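Local coordinates for inner membrane lipoprotein SadB (PDB 4C47), which is required for proper surface expression of the trimeric autotransporter adhesin SadA and could take a direct part in its biogenesis, at residues 4-8 against 9-13; 171-175 against 176-180. All blocks are in the same frame, centred on the assembly; numbering follows the deposited sequence.

Contact 1: residues 4-8 against 9-13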
loop_
_atom_site.group_PDB
_atom_site.type_symbol
_atom_site.label_atom_id
_atom_site.label_comp_id
_atom_site.label_asym_id
_atom_site.label_seq_id
_atom_site.Cartn_x
_atom_site.Cartn_y
_atom_site.Cartn_z
ATOM N N TYR A 4 -21.553 -39.537 72.223
ATOM C CA TYR A 4 -20.534 -38.550 72.554
ATOM C C TYR A 4 -19.438 -38.602 71.499
ATOM O O TYR A 4 -18.593 -37.709 71.412
ATOM C CB TYR A 4 -19.940 -38.830 73.935
ATOM C CG TYR A 4 -20.800 -38.354 75.086
ATOM C CD1 TYR A 4 -21.873 -39.108 75.537
ATOM C CD2 TYR A 4 -20.535 -37.147 75.718
ATOM C CE1 TYR A 4 -22.663 -38.672 76.586
ATOM C CE2 TYR A 4 -21.314 -36.702 76.765
ATOM C CZ TYR A 4 -22.377 -37.466 77.197
ATOM O OH TYR A 4 -23.155 -37.022 78.242
ATOM N N PHE A 5 -19.466 -39.658 70.690
ATOM C CA PHE A 5 -18.425 -39.895 69.700
ATOM C C PHE A 5 -18.969 -39.870 68.277
ATOM O O PHE A 5 -20.166 -40.056 68.051
ATOM C CB PHE A 5 -17.734 -41.235 69.968
ATOM C CG PHE A 5 -17.064 -41.313 71.307
ATOM C CD1 PHE A 5 -15.758 -40.882 71.465
ATOM C CD2 PHE A 5 -17.739 -41.817 72.406
ATOM C CE1 PHE A 5 -15.134 -40.953 72.692
ATOM C CE2 PHE A 5 -17.123 -41.887 73.636
ATOM C CZ PHE A 5 -15.816 -41.456 73.780
ATOM N N ALA A 6 -18.077 -39.641 67.319
ATOM C CA ALA A 6 -18.457 -39.603 65.915
ATOM C C ALA A 6 -18.755 -40.996 65.379
ATOM O O ALA A 6 -18.120 -41.976 65.766
ATOM C CB ALA A 6 -17.365 -38.943 65.088
ATOM N N ASP A 7 -19.728 -41.070 64.482
ATOM C CA ASP A 7 -20.095 -42.323 63.839
ATOM C C ASP A 7 -19.064 -42.710 62.772
ATOM O O ASP A 7 -18.663 -41.887 61.950
ATOM C CB ASP A 7 -21.501 -42.199 63.243
ATOM C CG ASP A 7 -21.827 -43.306 62.257
ATOM O OD1 ASP A 7 -21.524 -44.481 62.545
ATOM O OD2 ASP A 7 -22.388 -42.992 61.185
ATOM N N LYS A 8 -18.648 -43.973 62.814
ATOM C CA LYS A 8 -17.645 -44.544 61.916
ATOM C C LYS A 8 -17.968 -44.319 60.436
ATOM O O LYS A 8 -17.148 -43.783 59.680
ATOM C CB LYS A 8 -17.533 -46.046 62.204
ATOM C CG LYS A 8 -16.387 -46.770 61.516
ATOM C CD LYS A 8 -15.058 -46.501 62.203
ATOM C CE LYS A 8 -14.020 -47.543 61.814
ATOM N NZ LYS A 8 -14.478 -48.921 62.152
ATOM N N HIS A 9 -19.171 -44.731 60.041
ATOM C CA HIS A 9 -19.627 -44.647 58.654
ATOM C C HIS A 9 -19.587 -43.226 58.106
ATOM O O HIS A 9 -19.135 -42.993 56.984
ATOM C CB HIS A 9 -21.050 -45.200 58.537
ATOM C CG HIS A 9 -21.656 -45.026 57.179
ATOM N ND1 HIS A 9 -22.604 -44.063 56.903
ATOM C CD2 HIS A 9 -21.453 -45.697 56.020
ATOM C CE1 HIS A 9 -22.956 -44.147 55.632
ATOM N NE2 HIS A 9 -22.274 -45.130 55.074
ATOM N N LEU A 10 -20.078 -42.285 58.906
ATOM C CA LEU A 10 -20.087 -40.874 58.547
ATOM C C LEU A 10 -18.659 -40.389 58.283
ATOM O O LEU A 10 -18.400 -39.667 57.314
ATOM C CB LEU A 10 -20.742 -40.068 59.673
ATOM C CG LEU A 10 -21.334 -38.690 59.366
ATOM C CD1 LEU A 10 -20.272 -37.606 59.436
ATOM C CD2 LEU A 10 -22.020 -38.688 58.005
ATOM N N VAL A 11 -17.736 -40.805 59.144
ATOM C CA VAL A 11 -16.324 -40.464 58.990
ATOM C C VAL A 11 -15.733 -41.054 57.710
ATOM O O VAL A 11 -14.951 -40.396 57.023
ATOM C CB VAL A 11 -15.493 -40.875 60.232
ATOM C CG1 VAL A 11 -14.066 -41.248 59.845
ATOM C CG2 VAL A 11 -15.498 -39.751 61.257
ATOM N N GLU A 12 -16.120 -42.284 57.384
ATOM C CA GLU A 12 -15.687 -42.900 56.134
ATOM C C GLU A 12 -16.191 -42.109 54.927
ATOM O O GLU A 12 -15.432 -41.846 53.987
ATOM C CB GLU A 12 -16.144 -44.359 56.054
ATOM C CG GLU A 12 -15.200 -45.344 56.727
ATOM C CD GLU A 12 -13.873 -45.470 55.999
ATOM O OE1 GLU A 12 -13.862 -45.377 54.752
ATOM O OE2 GLU A 12 -12.840 -45.658 56.675
ATOM N N GLU A 13 -17.466 -41.728 54.963
ATOM C CA GLU A 13 -18.057 -40.902 53.914
ATOM C C GLU A 13 -17.257 -39.610 53.734
ATOM O O GLU A 13 -16.847 -39.267 52.619
ATOM C CB GLU A 13 -19.518 -40.575 54.248
ATOM C CG GLU A 13 -20.452 -41.777 54.297
ATOM C CD GLU A 13 -21.172 -42.025 52.982
ATOM O OE1 GLU A 13 -20.943 -41.265 52.016
ATOM O OE2 GLU A 13 -21.972 -42.981 52.915
#
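Asp7 turns its carboxylate back over the first turn of the helix that starts beside it, and its two oxygens divide the amide N-H groups of His9 and Leu10 between them. About the CA-CB bond CG lies anti to the backbone N (chi1 165°), beside the carbonyl carbon, and Asp7 CG comes within 3.7 Å of His9 N. Beyond CG, OD1 accepts from His9 N at 3.4 Å and OD2 from Leu10 N at 3.3 Å, both weak bonds. Asp7 OD2 also rests 3.7 Å from Leu10 CB and approaches the rim of the His9 ring close to the ring's own plane; the Asp7 and His9 side chains run side by side, carboxylate and ring tilted 34° apart. The backbone takes over next: Val11 N donates to Asp7 O at 3.1 Å and Glu12 N to Lys8 O at 2.9 Å. On another side of the turn Ala6 CB meets Val11 CG2 at 4.3 Å. Ala6 and Val11 are buried, and both also pack on their counterparts in neighbouring subunits. Two N-H groups are thus weakly capped by one carboxylate, whose negative charge probably suits the positive end of the helix dipole. Such an N-cap aspartate is characteristic of a helix start, here that of the extended N-terminal coiled coil of the homotrimer.

Contact 2: residues 171-175 against 176-180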
loop_
_atom_site.group_PDB
_atom_site.type_symbol
_atom_site.label_atom_id
_atom_site.label_comp_id
_atom_site.label_asym_id
_atom_site.label_seq_id
_atom_site.Cartn_x
_atom_site.Cartn_y
_atom_site.Cartn_z
ATOM N N LYS A 171 -14.804 31.288 -4.450
ATOM C CA LYS A 171 -15.504 32.124 -3.478
ATOM C C LYS A 171 -15.270 31.625 -2.056
ATOM O O LYS A 171 -15.033 30.436 -1.838
ATOM C CB LYS A 171 -17.003 32.161 -3.785
ATOM N N GLY A 172 -15.328 32.539 -1.091
ATOM C CA GLY A 172 -15.219 32.178 0.310
ATOM C C GLY A 172 -13.885 32.512 0.951
ATOM O O GLY A 172 -13.796 32.608 2.172
ATOM N N VAL A 173 -12.844 32.683 0.141
ATOM C CA VAL A 173 -11.504 32.945 0.665
ATOM C C VAL A 173 -10.786 34.090 -0.053
ATOM O O VAL A 173 -10.672 34.089 -1.279
ATOM C CB VAL A 173 -10.618 31.684 0.602
ATOM C CG1 VAL A 173 -9.213 32.005 1.057
ATOM C CG2 VAL A 173 -11.206 30.574 1.458
ATOM N N SER A 174 -10.303 35.059 0.723
ATOM C CA SER A 174 -9.529 36.178 0.187
ATOM C C SER A 174 -8.129 35.719 -0.230
ATOM O O SER A 174 -7.621 34.733 0.308
ATOM C CB SER A 174 -9.426 37.293 1.233
ATOM O OG SER A 174 -8.604 36.899 2.321
ATOM N N PRO A 175 -7.508 36.431 -1.190
ATOM C CA PRO A 175 -6.173 36.087 -1.696
ATOM C C PRO A 175 -5.110 35.871 -0.612
ATOM O O PRO A 175 -4.336 34.918 -0.706
ATOM C CB PRO A 175 -5.814 37.299 -2.554
ATOM C CG PRO A 175 -7.126 37.772 -3.070
ATOM C CD PRO A 175 -8.096 37.563 -1.933
ATOM N N ASN A 176 -5.073 36.738 0.394
ATOM C CA ASN A 176 -4.074 36.619 1.453
ATOM C C ASN A 176 -4.334 35.449 2.408
ATOM O O ASN A 176 -3.455 35.055 3.173
ATOM C CB ASN A 176 -3.938 37.937 2.224
ATOM C CG ASN A 176 -5.280 38.559 2.562
ATOM O OD1 ASN A 176 -5.947 39.129 1.698
ATOM N ND2 ASN A 176 -5.678 38.462 3.826
ATOM N N ASN A 177 -5.540 34.892 2.352
ATOM C CA ASN A 177 -5.873 33.715 3.148
ATOM C C ASN A 177 -5.792 32.438 2.321
ATOM O O ASN A 177 -5.703 31.339 2.868
ATOM C CB ASN A 177 -7.268 33.847 3.761
ATOM C CG ASN A 177 -7.366 34.987 4.753
ATOM O OD1 ASN A 177 -8.222 35.861 4.626
ATOM N ND2 ASN A 177 -6.491 34.980 5.752
ATOM N N LEU A 178 -5.831 32.591 1.002
ATOM C CA LEU A 178 -5.782 31.454 0.092
ATOM C C LEU A 178 -4.391 30.833 0.064
ATOM O O LEU A 178 -3.530 31.260 -0.704
ATOM C CB LEU A 178 -6.196 31.884 -1.318
ATOM C CG LEU A 178 -6.281 30.793 -2.386
ATOM C CD1 LEU A 178 -7.360 29.787 -2.028
ATOM C CD2 LEU A 178 -6.544 31.405 -3.754
ATOM N N LYS A 179 -4.170 29.826 0.903
ATOM C CA LYS A 179 -2.869 29.164 0.958
ATOM C C LYS A 179 -2.962 27.657 0.735
ATOM O O LYS A 179 -1.980 26.937 0.914
ATOM C CB LYS A 179 -2.162 29.464 2.279
ATOM C CG LYS A 179 -1.941 30.944 2.517
ATOM C CD LYS A 179 -0.951 31.191 3.633
ATOM C CE LYS A 179 -0.820 32.676 3.909
ATOM N NZ LYS A 179 -0.549 33.438 2.659
ATOM N N TYR A 180 -4.141 27.185 0.343
ATOM C CA TYR A 180 -4.315 25.770 0.033
ATOM C C TYR A 180 -5.192 25.564 -1.191
ATOM O O TYR A 180 -6.340 26.012 -1.234
ATOM C CB TYR A 180 -4.903 25.000 1.218
ATOM C CG TYR A 180 -5.061 23.521 0.940
ATOM C CD1 TYR A 180 -3.956 22.682 0.919
ATOM C CD2 TYR A 180 -6.311 22.967 0.688
ATOM C CE1 TYR A 180 -4.089 21.331 0.662
ATOM C CE2 TYR A 180 -6.454 21.615 0.427
ATOM C CZ TYR A 180 -5.338 20.803 0.416
ATOM O OH TYR A 180 -5.467 19.460 0.156
HETATM O O HOH W 1 -3.378 33.329 -2.470
#
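Ser174 to Asn177 is a type I beta-turn with Pro175 at its first corner and Asn176 at its second. Ser174 O reaches over both to accept from Asn177 N at 2.9 Å, the N-H lying well above the carbonyl plane and the bond bent to 141°. Leu178 N sends weak bonds to the same oxygen and to Pro175 O. Pro175, with phi held near -50° by its ring, starts the turn. A water donates to both Pro175 O, at 2.6 Å, and Leu178 O, tying the first corner to the residue just past the turn. The side chain of Asn176 folds back alongside Ser174 because CG sits between its own backbone N and carbonyl carbon (chi1 45°). Ser174 OG therefore lies over the face of the Asn176 amide, 3.5 Å from Asn176 OD1 and nearly as far from ND2, a contact and not a bond. Ser174 OG lies 2.6 Å from Asn177 OD1. Before the turn in the chain, Val173 CG1 presses on the backbone at Leu178 N, 3.4 Å away, and touches Leu178 CB at 3.8 Å, an apolar contact between two buried side chains. The turn sits in the loop between strands 164-171 and 180-186 of the beta-sandwich domain. Leu178 packs on Ser106 and Ile108 of strand 105-114, Pro175 on Ser106 and on Ile99 and Pro101 of strand 91-102, while Lys179 and Tyr180 form a classic beta bulge opposite Gly130 in strand 124-130.

How the contacts relate
From the N terminus, contact 1 comes first, where the leading segment 4-8 passes into helix 8-71 and the three subunits gather at the start of the coiled coil. The helix then runs to the globular domain, and most of the sandwich strands follow before contact 2 at residues 171-180. There the chain leaves strand 164-171, at the edge of one four-stranded sheet, and enters strand 180-186, inside the other. Contact 1 caps a helix start and contact 2 closes a short turn, both between residues that follow one another directly; they lie in series, neither nesting nor crossing. Their centres are about 97 Å apart, on opposite sides of the chain's centre: one belongs to the trimer stalk, the other joins the two sheets of a single subunit.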